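Local coordinates for S-M checkpoint control protein rad4 (Schizosaccharomyces pombe, PDB 4BU0) that couples S phase to mitosis as a checkpoint adaptor essential for DNA replication, and binds phosphorylated Crb2 through its two N-terminal BRCT domains, at residues K5-F10 / T30-A35; V11-S16 / T45-G50; S71-P76 / D95-P100; V107-I112 / G129-D134; H141-T146 / N161-E166. All coordinates share one frame; numbering follows the deposited sequence.

Interaction 1 (K5-F10 / T30-A35); sequences KPLKGF and TKLGAA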
# COMPACT_ATOMS: atom_id res chain seq x y z
N LYS A 5 8.75 16.32 23.28
CA LYS A 5 7.83 16.53 22.16
C LYS A 5 8.57 16.43 20.81
O LYS A 5 8.46 17.36 19.98
CB LYS A 5 7.04 17.85 22.29
CG LYS A 5 6.43 18.11 23.68
CD LYS A 5 5.38 17.09 24.11
CE LYS A 5 5.78 16.40 25.39
NZ LYS A 5 6.56 15.16 25.14
N PRO A 6 9.22 15.28 20.49
CA PRO A 6 9.89 15.16 19.17
C PRO A 6 8.93 15.28 18.00
O PRO A 6 9.38 15.66 16.92
CB PRO A 6 10.47 13.74 19.17
CG PRO A 6 10.45 13.29 20.57
CD PRO A 6 9.41 14.05 21.30
N LEU A 7 7.62 14.90 18.20
CA LEU A 7 6.67 14.96 17.09
C LEU A 7 5.79 16.20 17.11
O LEU A 7 4.75 16.22 16.46
CB LEU A 7 5.79 13.69 17.01
CG LEU A 7 6.55 12.39 16.72
CD1 LEU A 7 5.55 11.27 16.45
CD2 LEU A 7 7.50 12.52 15.50
N LYS A 8 6.22 17.28 17.81
CA LYS A 8 5.47 18.54 17.73
C LYS A 8 5.35 18.98 16.25
O LYS A 8 6.34 18.88 15.51
CB LYS A 8 6.20 19.63 18.54
CG LYS A 8 5.46 20.97 18.52
CD LYS A 8 6.05 21.95 19.53
CE LYS A 8 5.22 23.22 19.61
NZ LYS A 8 5.81 24.22 20.55
N GLY A 9 4.14 19.33 15.84
CA GLY A 9 3.91 19.74 14.46
C GLY A 9 3.47 18.61 13.55
O GLY A 9 2.98 18.87 12.44
N PHE A 10 3.65 17.35 13.99
CA PHE A 10 3.16 16.22 13.19
C PHE A 10 1.68 16.05 13.42
O PHE A 10 1.20 16.26 14.54
CB PHE A 10 3.87 14.91 13.57
CG PHE A 10 5.27 14.73 13.06
CD1 PHE A 10 6.29 15.59 13.45
CD2 PHE A 10 5.59 13.63 12.27
CE1 PHE A 10 7.60 15.40 12.98
CE2 PHE A 10 6.90 13.42 11.82
CZ PHE A 10 7.89 14.31 12.16
N THR A 30 0.58 10.83 20.70
CA THR A 30 0.18 12.00 21.51
C THR A 30 1.25 12.27 22.57
O THR A 30 1.62 13.43 22.78
CB THR A 30 -1.18 11.76 22.12
OG1 THR A 30 -2.12 11.62 21.04
CG2 THR A 30 -1.61 12.91 23.06
N LYS A 31 1.78 11.20 23.22
CA LYS A 31 2.82 11.42 24.23
C LYS A 31 4.07 12.01 23.56
O LYS A 31 4.78 12.83 24.17
CB LYS A 31 3.14 10.11 24.98
CG LYS A 31 4.12 10.31 26.13
CD LYS A 31 4.15 9.10 27.05
CE LYS A 31 5.45 9.07 27.81
NZ LYS A 31 5.60 7.82 28.59
N LEU A 32 4.35 11.60 22.29
CA LEU A 32 5.49 12.12 21.55
C LEU A 32 5.29 13.57 21.11
O LEU A 32 6.23 14.15 20.59
CB LEU A 32 5.75 11.22 20.32
CG LEU A 32 6.53 9.91 20.60
CD1 LEU A 32 6.22 8.87 19.53
CD2 LEU A 32 8.04 10.17 20.64
N GLY A 33 4.09 14.10 21.26
CA GLY A 33 3.83 15.51 20.93
C GLY A 33 3.05 15.75 19.66
O GLY A 33 2.82 16.91 19.30
N ALA A 34 2.63 14.69 18.97
CA ALA A 34 1.89 14.84 17.72
C ALA A 34 0.42 15.11 17.98
O ALA A 34 -0.11 14.83 19.07
CB ALA A 34 2.00 13.57 16.88
N ALA A 35 -0.26 15.60 16.96
CA ALA A 35 -1.71 15.63 16.97
C ALA A 35 -2.16 14.31 16.34
O ALA A 35 -1.46 13.77 15.47
CB ALA A 35 -2.23 16.83 16.15
O HOH W 1 4.36 13.78 26.63
O HOH W 2 1.74 18.90 17.93
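Lys5 curls its side chain past Gly33, the residue whose positive phi closes the end of helix 19-31 in a Schellman motif within the first BRCT domain. Its CB sits 4.2 Å from Gly33 CA, and CG turns to the side of the backbone N, anti to the carbonyl carbon (chi1 -47°). Further bends bring CD to 3.9 Å from Gly33 CA and CE toward Lys31 O. The tip finishes on that carbonyl: NZ donates to Lys31 O over 3.1 Å, nearly in line with the C=O bond. A water that accepts from NZ donates to the same oxygen, so Lys31 O is gripped twice. A CB on Gly33 would run into Lys5 CB and the preceding carbonyl. The type I turn from Lys5 to Lys8 presents Leu7 N to Leu32 O at 2.9 Å. Leu7 also packs CG and CD1 on Leu32 CB, the two side chains crossing obliquely, while Leu7 CB rests 3.8 Å from Ala34 CB. Pro6 CG meets Leu32 CD2 at 3.9 Å, roughly at a right angle. Trp82 of helix 74-83 touches both Pro6 and Leu32, and Ile75 and Leu78 touch Leu7. A second water spans Gly9 N and Gly33 O. Beyond it the chains become strands, and Ala35 N donates to Phe10 O over 2.9 Å at a nearly straight 169°.

Interaction 2 (V11-S16 / T45-G50); sequences VICCTS and THLIAG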
# COMPACT_ATOMS: atom_id res chain seq x y z
N VAL A 11 0.94 15.62 12.37
CA VAL A 11 -0.51 15.39 12.46
C VAL A 11 -0.71 14.02 11.85
O VAL A 11 -0.54 13.84 10.64
CB VAL A 11 -1.34 16.50 11.78
CG1 VAL A 11 -2.83 16.22 11.95
CG2 VAL A 11 -0.99 17.88 12.37
N ILE A 12 -1.01 13.05 12.71
CA ILE A 12 -1.09 11.65 12.28
C ILE A 12 -2.52 11.17 12.16
O ILE A 12 -3.37 11.51 12.96
CB ILE A 12 -0.27 10.83 13.30
CG1 ILE A 12 1.24 11.18 13.14
CG2 ILE A 12 -0.54 9.30 13.20
CD1 ILE A 12 2.11 10.82 14.30
N CYS A 13 -2.76 10.34 11.12
CA CYS A 13 -4.07 9.75 10.84
C CYS A 13 -3.82 8.28 10.49
O CYS A 13 -2.74 8.00 9.96
CB CYS A 13 -4.70 10.51 9.68
SG CYS A 13 -6.39 10.00 9.26
N CYS A 14 -4.77 7.37 10.79
CA CYS A 14 -4.65 5.95 10.44
C CYS A 14 -5.69 5.58 9.40
O CYS A 14 -6.80 6.15 9.39
CB CYS A 14 -4.82 5.04 11.65
SG CYS A 14 -3.51 5.20 12.89
N THR A 15 -5.37 4.55 8.59
CA THR A 15 -6.36 3.95 7.70
C THR A 15 -6.17 2.45 7.74
O THR A 15 -5.03 1.96 7.63
CB THR A 15 -6.35 4.54 6.28
OG1 THR A 15 -7.47 3.99 5.57
CG2 THR A 15 -5.07 4.28 5.48
N SER A 16 -7.29 1.70 7.94
CA SER A 16 -7.27 0.23 8.02
C SER A 16 -6.27 -0.30 9.04
O SER A 16 -5.51 -1.25 8.78
CB SER A 16 -6.99 -0.38 6.65
OG SER A 16 -8.18 -0.33 5.87
N THR A 45 -0.11 15.13 8.23
CA THR A 45 1.23 15.10 7.65
C THR A 45 1.66 13.65 7.35
O THR A 45 2.52 13.41 6.49
CB THR A 45 2.23 15.79 8.59
OG1 THR A 45 2.29 15.11 9.85
CG2 THR A 45 1.88 17.26 8.84
N HIS A 46 1.16 12.69 8.16
CA HIS A 46 1.56 11.30 8.07
C HIS A 46 0.33 10.43 8.18
O HIS A 46 -0.46 10.60 9.10
CB HIS A 46 2.56 10.96 9.19
CG HIS A 46 3.87 11.67 9.03
ND1 HIS A 46 3.98 13.05 9.22
CD2 HIS A 46 5.08 11.19 8.65
CE1 HIS A 46 5.23 13.37 8.92
NE2 HIS A 46 5.95 12.28 8.59
N LEU A 47 0.16 9.50 7.21
CA LEU A 47 -0.96 8.58 7.20
C LEU A 47 -0.40 7.19 7.43
O LEU A 47 0.37 6.68 6.61
CB LEU A 47 -1.73 8.66 5.86
CG LEU A 47 -2.88 7.70 5.66
CD1 LEU A 47 -4.08 8.04 6.61
CD2 LEU A 47 -3.36 7.74 4.19
N ILE A 48 -0.79 6.58 8.56
CA ILE A 48 -0.33 5.23 8.90
C ILE A 48 -1.36 4.30 8.27
O ILE A 48 -2.54 4.38 8.59
CB ILE A 48 -0.21 5.09 10.43
CG1 ILE A 48 0.91 6.06 10.95
CG2 ILE A 48 0.09 3.61 10.80
CD1 ILE A 48 0.89 6.19 12.47
N ALA A 49 -0.93 3.46 7.32
CA ALA A 49 -1.88 2.65 6.55
C ALA A 49 -1.67 1.15 6.70
O ALA A 49 -0.53 0.68 6.67
CB ALA A 49 -1.74 3.01 5.09
N GLY A 50 -2.79 0.42 6.78
CA GLY A 50 -2.78 -1.04 6.87
C GLY A 50 -3.29 -1.71 5.62
O GLY A 50 -3.36 -2.95 5.57
O HOH W 3 -6.13 -4.02 7.34
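Ile12 and Ile48 lean together on one face of a parallel strand pair, the two side chains slanting across each other. Ile12 CG2 approaches Ile48 CD1 to 3.5 Å, a tightness made doubtful by the second conformer of Ile12. Cys14 and His46 share this face; Cys14 SG lies beside Ile48 CB, and Ile25 of helix 19-31 touches both Cys14 and Ile48. The reverse face carries Cys13, Leu47, Thr15 and Ala49. There Leu47 CD1 bends back to 4.0 Å from Cys13 CB, and Thr15 CG2 packs on Ala49 CB at 3.6 Å. At the start of the pair, Thr45 OG1 occupies the crowded position between its own N and carbonyl carbon (chi1 61°), where it accepts from Val11 N over 2.9 Å in a straight bond. Thr45 OG1 also lies in the plane of the His46 ring, at its edge, 2.7 Å from His46 ND1, in a hydrogen bond that probably fixes the ring's rotation; Phe10 stacks on this ring. Val11 O takes two N-H groups, from Thr45 on a lone pair and from His46. Farther along, Cys13 and Thr15 each donate to and accept from residues 46-50, ending with Gly50 N to Thr15 O at 2.8 Å. Thr15 OG1 and Ser16 N both bond a modified side chain of the bound Crb2 phosphopeptide, with Thr54 a further partner of Thr15 OG1. The arrangement is the central strand pair of a BRCT sheet, its end forming part of the phosphopeptide-binding site.

Interaction 3 (S71-P76 / D95-P100); sequences SSEWIP and DKHLLP. Unlike the reference sequence in segment 95-100: Leu98 (reference Phe).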
# COMPACT_ATOMS: atom_id res chain seq x y z
N SER A 71 4.25 2.82 7.83
CA SER A 71 3.95 1.51 8.37
C SER A 71 3.40 1.63 9.80
O SER A 71 3.73 2.58 10.54
CB SER A 71 5.23 0.68 8.37
OG SER A 71 5.09 -0.50 9.15
N SER A 72 2.60 0.65 10.22
CA SER A 72 2.08 0.63 11.57
C SER A 72 3.16 0.54 12.63
O SER A 72 2.90 0.90 13.77
CB SER A 72 1.15 -0.56 11.73
OG SER A 72 1.87 -1.76 11.52
N GLU A 73 4.36 0.07 12.27
CA GLU A 73 5.44 -0.09 13.24
C GLU A 73 6.17 1.23 13.53
O GLU A 73 6.92 1.30 14.50
CB GLU A 73 6.45 -1.17 12.77
CG GLU A 73 7.55 -0.68 11.83
CD GLU A 73 7.72 -1.27 10.44
OE1 GLU A 73 7.52 -2.50 10.29
OE2 GLU A 73 8.12 -0.52 9.52
N TRP A 74 5.97 2.27 12.68
CA TRP A 74 6.70 3.51 12.88
C TRP A 74 6.59 4.11 14.28
O TRP A 74 7.61 4.29 14.96
CB TRP A 74 6.29 4.55 11.82
CG TRP A 74 6.92 5.89 12.04
CD1 TRP A 74 8.24 6.16 12.29
CD2 TRP A 74 6.23 7.15 12.09
NE1 TRP A 74 8.42 7.52 12.49
CE2 TRP A 74 7.20 8.14 12.36
CE3 TRP A 74 4.89 7.53 11.89
CZ2 TRP A 74 6.86 9.50 12.49
CZ3 TRP A 74 4.57 8.89 11.98
CH2 TRP A 74 5.55 9.84 12.29
N ILE A 75 5.38 4.40 14.72
CA ILE A 75 5.21 5.08 16.01
C ILE A 75 5.68 4.19 17.17
O ILE A 75 6.46 4.67 18.00
CB ILE A 75 3.78 5.59 16.19
CG1 ILE A 75 3.48 6.81 15.26
CG2 ILE A 75 3.49 5.91 17.68
CD1 ILE A 75 4.35 8.10 15.56
N PRO A 76 5.31 2.89 17.25
CA PRO A 76 5.85 2.08 18.35
C PRO A 76 7.37 2.02 18.38
O PRO A 76 7.96 2.08 19.46
CB PRO A 76 5.23 0.71 18.08
CG PRO A 76 3.91 1.03 17.43
CD PRO A 76 4.31 2.14 16.47
N ASP A 95 12.06 7.73 7.27
CA ASP A 95 12.48 7.04 6.05
C ASP A 95 12.68 5.55 6.23
O ASP A 95 12.57 4.82 5.25
CB ASP A 95 13.79 7.65 5.52
CG ASP A 95 13.64 9.02 4.89
OD1 ASP A 95 12.48 9.43 4.63
OD2 ASP A 95 14.67 9.68 4.64
N LYS A 96 12.90 5.08 7.47
CA LYS A 96 13.09 3.67 7.76
C LYS A 96 11.77 2.93 7.92
O LYS A 96 11.77 1.70 7.99
CB LYS A 96 13.92 3.50 9.04
CG LYS A 96 15.40 3.78 8.78
CD LYS A 96 16.18 3.96 10.07
CE LYS A 96 17.67 3.96 9.80
NZ LYS A 96 18.45 4.21 11.05
N HIS A 97 10.64 3.67 8.03
CA HIS A 97 9.35 3.02 8.28
C HIS A 97 8.28 3.46 7.30
O HIS A 97 7.08 3.37 7.59
CB HIS A 97 8.90 3.27 9.74
CG HIS A 97 9.85 2.65 10.72
ND1 HIS A 97 9.80 1.30 11.01
CD2 HIS A 97 10.91 3.19 11.36
CE1 HIS A 97 10.80 1.07 11.84
NE2 HIS A 97 11.51 2.17 12.08
N LEU A 98 8.67 3.87 6.11
CA LEU A 98 7.69 4.16 5.08
C LEU A 98 7.00 2.86 4.72
O LEU A 98 7.64 1.79 4.71
CB LEU A 98 8.39 4.75 3.82
CG LEU A 98 8.96 6.13 3.98
CD1 LEU A 98 9.86 6.48 2.76
CD2 LEU A 98 7.87 7.16 4.08
N LEU A 99 5.71 2.93 4.42
CA LEU A 99 5.02 1.71 4.03
C LEU A 99 5.55 1.22 2.68
O LEU A 99 5.74 2.05 1.77
CB LEU A 99 3.52 1.97 3.90
CG LEU A 99 2.63 0.71 3.79
CD1 LEU A 99 2.56 -0.08 5.15
CD2 LEU A 99 1.23 1.08 3.34
N PRO A 100 5.81 -0.10 2.52
CA PRO A 100 6.24 -0.61 1.20
C PRO A 100 5.19 -0.24 0.16
O PRO A 100 3.99 -0.34 0.45
CB PRO A 100 6.31 -2.12 1.42
CG PRO A 100 6.64 -2.25 2.91
CD PRO A 100 5.75 -1.18 3.52
O HOH W 4 8.41 -0.15 6.52
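Ser71 opens the contact by donating its backbone N-H to His97 O over 2.9 Å, close to the direction of the C=O bond. Leu99 CD1 reaches back to 3.9 Å from Ser71 CA. In the conformer described, with OG anti to its backbone N (chi1 167°), Ser71 also accepts from Glu73 N, a capping bond at the turn that leads into helix 74-83. Two residues on, Glu73 bends its chain so that the carboxylate comes to the edge of the His97 imidazole. His97 ND1 donates to Glu73 OE2 over 2.9 Å, with the oxygen near the ring plane. The carboxylate plane stands 65° from the ring, OE2 being met on its anti side from 35° out of the carboxylate plane. A water donates to both Glu73 OE2 and Leu98 O. Trp74 follows, its CB 3.6 Å from His97 CB and its indole inclined to the imidazole; Leu92 O takes the indole N-H. An alanine in place of His97 would keep CB against Trp74 but remove the imidazole, leaving Glu73 OE2 without that donor and its carboxylate probably freer to turn. The contact joins the helix start of the first BRCT domain to the loop before strand 106-110. The histidine bond requires a proton on ND1, and the carboxylate would probably also stabilise a positively charged ring, though this rests on one of two Glu73 conformers.

Interaction 4 (V107-I112 / G129-D134); sequences VCLTNI and GTFCPD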
# COMPACT_ATOMS: atom_id res chain seq x y z
N VAL A 107 -0.18 -9.67 -6.77
CA VAL A 107 -0.09 -9.39 -8.19
C VAL A 107 0.15 -10.65 -9.00
O VAL A 107 1.07 -11.42 -8.71
CB VAL A 107 1.04 -8.37 -8.46
CG1 VAL A 107 1.10 -8.00 -9.95
CG2 VAL A 107 0.87 -7.10 -7.62
N CYS A 108 -0.66 -10.81 -10.05
CA CYS A 108 -0.58 -11.93 -11.00
C CYS A 108 -0.31 -11.32 -12.36
O CYS A 108 -0.65 -10.15 -12.58
CB CYS A 108 -1.91 -12.68 -10.95
SG CYS A 108 -1.95 -14.21 -11.91
N LEU A 109 0.32 -12.09 -13.26
CA LEU A 109 0.63 -11.64 -14.63
C LEU A 109 -0.03 -12.52 -15.69
O LEU A 109 -0.22 -13.71 -15.44
CB LEU A 109 2.18 -11.74 -14.84
CG LEU A 109 3.07 -11.11 -13.78
CD1 LEU A 109 4.55 -11.19 -14.18
CD2 LEU A 109 2.72 -9.64 -13.55
N THR A 110 -0.33 -11.97 -16.86
CA THR A 110 -0.77 -12.81 -17.97
C THR A 110 -0.30 -12.23 -19.29
O THR A 110 -0.26 -11.01 -19.45
CB THR A 110 -2.30 -13.03 -18.00
OG1 THR A 110 -2.65 -14.02 -18.99
CG2 THR A 110 -3.11 -11.77 -18.26
N ASN A 111 0.11 -13.12 -20.22
CA ASN A 111 0.44 -12.71 -21.59
C ASN A 111 1.59 -11.72 -21.67
O ASN A 111 1.51 -10.70 -22.39
CB ASN A 111 -0.81 -12.11 -22.29
CG ASN A 111 -1.99 -13.05 -22.41
OD1 ASN A 111 -1.83 -14.27 -22.42
ND2 ASN A 111 -3.20 -12.49 -22.42
N ILE A 112 2.64 -11.98 -20.90
CA ILE A 112 3.84 -11.17 -20.90
C ILE A 112 5.00 -12.12 -21.14
O ILE A 112 5.11 -13.15 -20.47
CB ILE A 112 4.02 -10.34 -19.59
CG1 ILE A 112 2.82 -9.40 -19.37
CG2 ILE A 112 5.36 -9.55 -19.61
CD1 ILE A 112 2.72 -8.88 -17.92
N GLY A 129 5.16 -6.41 -2.36
CA GLY A 129 3.94 -7.10 -2.75
C GLY A 129 4.11 -8.61 -2.67
O GLY A 129 5.23 -9.10 -2.47
N THR A 130 3.01 -9.34 -2.85
CA THR A 130 3.01 -10.79 -2.95
C THR A 130 2.88 -11.08 -4.42
O THR A 130 2.02 -10.48 -5.08
CB THR A 130 1.88 -11.43 -2.14
OG1 THR A 130 2.11 -11.11 -0.77
CG2 THR A 130 1.82 -12.97 -2.31
N PHE A 131 3.71 -11.98 -4.93
CA PHE A 131 3.63 -12.40 -6.31
C PHE A 131 2.83 -13.71 -6.40
O PHE A 131 3.11 -14.66 -5.65
CB PHE A 131 5.02 -12.56 -6.95
CG PHE A 131 4.86 -12.77 -8.43
CD1 PHE A 131 4.53 -11.71 -9.27
CD2 PHE A 131 4.95 -14.05 -8.98
CE1 PHE A 131 4.32 -11.92 -10.64
CE2 PHE A 131 4.75 -14.26 -10.35
CZ PHE A 131 4.42 -13.20 -11.17
N CYS A 132 1.89 -13.75 -7.36
CA CYS A 132 0.97 -14.88 -7.56
C CYS A 132 1.14 -15.51 -8.93
O CYS A 132 0.62 -14.98 -9.91
CB CYS A 132 -0.46 -14.41 -7.37
SG CYS A 132 -0.76 -13.64 -5.77
N PRO A 133 1.79 -16.68 -9.03
CA PRO A 133 1.93 -17.34 -10.34
C PRO A 133 0.56 -17.75 -10.91
O PRO A 133 0.32 -17.63 -12.11
CB PRO A 133 2.76 -18.58 -10.02
CG PRO A 133 3.52 -18.20 -8.78
CD PRO A 133 2.54 -17.41 -7.98
N ASP A 134 -0.35 -18.22 -10.03
CA ASP A 134 -1.71 -18.62 -10.41
C ASP A 134 -2.69 -17.53 -10.06
O ASP A 134 -2.49 -16.83 -9.06
CB ASP A 134 -2.11 -19.90 -9.65
CG ASP A 134 -1.14 -21.05 -9.79
OD1 ASP A 134 -0.63 -21.27 -10.90
OD2 ASP A 134 -0.92 -21.77 -8.78
O HOH W 5 1.50 -14.69 -12.72
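Phe131 CG stands anti to its backbone N (chi1 -171°) and Leu109 CG anti to its own carbonyl carbon (chi1 -50°), and the two side chains meet at about a right angle on the face that also bears Val107. Leu109 CG comes to the edge of the phenyl ring, in its plane, 3.5 Å from Phe131 CE1. Leu109 CD1 lies 3.6 Å from Phe131 CZ, so Leu109 CG and CD1 both lie against the CE1-CZ edge. Two backbone bonds hold the strands together: Val107 N to Thr130 O at 2.9 Å, and Cys132 N to Val107 O at 2.8 Å. On the reverse face Cys108 CB and Cys132 CB are 4.2 Å apart. Where the strands part, a water accepts from Leu109 N and lies 3.0 Å from Cys132 O, while Lys151 NZ donates to Leu109 O and Pro133 O. At the end of the strand and just past it, Thr110 OG1 and Asn111 N bond a modified side chain of the bound phosphopeptide, and Asp134 OD1 bonds its backbone. This is the parallel first beta-alpha-beta unit of the second BRCT domain, closed over helix 116-126, with the peptide-binding site at its strand end.

Interaction 5 (H141-T146 / N161-E166); sequences HLIAGT and NVVCVE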
# COMPACT_ATOMS: atom_id res chain seq x y z
N HIS A 141 -4.40 -7.47 -8.30
CA HIS A 141 -4.10 -6.89 -9.60
C HIS A 141 -3.61 -7.93 -10.54
O HIS A 141 -2.67 -8.63 -10.19
CB HIS A 141 -3.01 -5.79 -9.51
CG HIS A 141 -3.38 -4.64 -8.61
ND1 HIS A 141 -3.29 -4.75 -7.22
CD2 HIS A 141 -3.87 -3.42 -8.92
CE1 HIS A 141 -3.70 -3.57 -6.74
NE2 HIS A 141 -4.06 -2.74 -7.73
N LEU A 142 -4.21 -7.99 -11.72
CA LEU A 142 -3.68 -8.81 -12.79
C LEU A 142 -3.04 -7.88 -13.82
O LEU A 142 -3.76 -7.07 -14.38
CB LEU A 142 -4.83 -9.63 -13.45
CG LEU A 142 -4.40 -10.41 -14.70
CD1 LEU A 142 -3.43 -11.49 -14.36
CD2 LEU A 142 -5.63 -10.98 -15.43
N ILE A 143 -1.72 -7.98 -14.02
CA ILE A 143 -1.06 -7.17 -15.04
C ILE A 143 -1.11 -7.97 -16.32
O ILE A 143 -0.58 -9.10 -16.36
CB ILE A 143 0.38 -6.83 -14.63
CG1 ILE A 143 0.41 -6.01 -13.31
CG2 ILE A 143 1.05 -6.06 -15.79
CD1 ILE A 143 1.83 -5.83 -12.76
N ALA A 144 -1.75 -7.42 -17.35
CA ALA A 144 -1.97 -8.16 -18.58
C ALA A 144 -1.27 -7.53 -19.76
O ALA A 144 -1.27 -6.31 -19.89
CB ALA A 144 -3.47 -8.21 -18.87
N GLY A 145 -0.63 -8.37 -20.59
CA GLY A 145 0.00 -7.88 -21.81
C GLY A 145 -1.02 -7.67 -22.91
O GLY A 145 -0.85 -6.79 -23.75
N THR A 146 -2.10 -8.49 -22.90
CA THR A 146 -3.22 -8.41 -23.85
C THR A 146 -4.50 -8.76 -23.12
O THR A 146 -4.46 -9.48 -22.13
CB THR A 146 -3.03 -9.35 -25.06
OG1 THR A 146 -2.94 -10.70 -24.61
CG2 THR A 146 -1.85 -8.97 -25.95
N ASN A 161 -8.98 -6.27 -10.58
CA ASN A 161 -8.38 -5.22 -11.41
C ASN A 161 -7.49 -5.82 -12.49
O ASN A 161 -6.62 -6.65 -12.16
CB ASN A 161 -7.51 -4.31 -10.54
CG ASN A 161 -8.21 -3.58 -9.43
OD1 ASN A 161 -9.40 -3.23 -9.55
ND2 ASN A 161 -7.49 -3.33 -8.33
N VAL A 162 -7.68 -5.38 -13.74
CA VAL A 162 -6.83 -5.78 -14.86
C VAL A 162 -6.18 -4.51 -15.32
O VAL A 162 -6.87 -3.58 -15.72
CB VAL A 162 -7.60 -6.48 -15.99
CG1 VAL A 162 -6.62 -6.90 -17.09
CG2 VAL A 162 -8.36 -7.70 -15.44
N VAL A 163 -4.85 -4.45 -15.21
CA VAL A 163 -4.12 -3.24 -15.57
C VAL A 163 -2.97 -3.55 -16.50
O VAL A 163 -2.48 -4.69 -16.57
CB VAL A 163 -3.57 -2.56 -14.28
CG1 VAL A 163 -4.69 -2.04 -13.39
CG2 VAL A 163 -2.63 -3.49 -13.47
N CYS A 164 -2.51 -2.52 -17.21
CA CYS A 164 -1.26 -2.67 -17.96
C CYS A 164 -0.08 -2.42 -17.01
O CYS A 164 -0.27 -1.92 -15.88
CB CYS A 164 -1.20 -1.76 -19.17
SG CYS A 164 -1.25 -0.02 -18.74
N VAL A 165 1.12 -2.81 -17.44
CA VAL A 165 2.28 -2.75 -16.57
C VAL A 165 2.62 -1.31 -16.11
O VAL A 165 3.28 -1.12 -15.10
CB VAL A 165 3.49 -3.49 -17.18
CG1 VAL A 165 4.04 -2.74 -18.40
CG2 VAL A 165 4.57 -3.76 -16.13
N GLU A 166 2.16 -0.29 -16.86
CA GLU A 166 2.40 1.09 -16.48
C GLU A 166 1.83 1.39 -15.09
O GLU A 166 2.36 2.23 -14.37
CB GLU A 166 1.77 2.00 -17.53
CG GLU A 166 2.17 3.47 -17.43
CD GLU A 166 3.64 3.84 -17.60
OE1 GLU A 166 4.46 2.99 -18.02
OE2 GLU A 166 3.98 4.97 -17.18
O HOH W 6 1.05 -4.55 -19.81
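Asn161 lays its amide nitrogen over one face of the His141 ring, ND2 being 3.5 Å from His141 NE2. Both residues hold CG beside the backbone N (chi1 -59° in His141, -61° in Asn161), and the two side chains run side by side and point the same way, with amide and ring planes 53° apart. The ring is also stacked with Trp167. An alanine in place of His141 would take the ring from Asn161 ND2 and from Trp167, and would probably open a gap where it lay. On the same face, Ile143 CG1 rests 4.0 Å from Val163 CG2. The other branch, Ile143 CG2, reaches the turn after the strand and packs 3.8 Å from Val165 CB. The opposite face is carried by Leu142, Val162 and Ala144, where Ala144 CB touches Val162 CG1 at 3.8 Å. Three backbone bonds between the parallel strands set this register: Leu142 N to Asn161 O at 2.8 Å, Val163 N to Leu142 O at 3.0 Å, and Ala144 N to Val163 O at 2.9 Å. Where the chains diverge, a water accepts from Val165 N and donates to Ala144 O, continuing the link after the direct bonds stop. The two strands belong to a beta-alpha-beta unit whose connecting helix 150-157 packs on Leu142 and Val162. Helix 116-126 lies against the other face, Ile120 touching both Ile143 and Val165, while strand 106-110 flanks strand 141-144 and Pro180 touches Asn161 and Val163.

From the N terminus, interaction 1 brings the opening loop back to the end of helix 19-31. Interaction 2 crosses it, since residues 11-16 begin before 30-35 are reached and pair later with 45-50; Ala35 O to Ile12 N joins the two into one sheet. Interaction 3 follows in series, binding the start of helix 74-83 to the loop between that helix and strand 106-110; Ile75 touches both Leu7 and Ile12. Interactions 4 and 5 then close successive loops of the second BRCT domain and share its sheet, strands 106-110 and 141-144 being neighbours. The centres of interactions 1 and 5 lie about 41 Å apart, on opposite sides of the chain's centre.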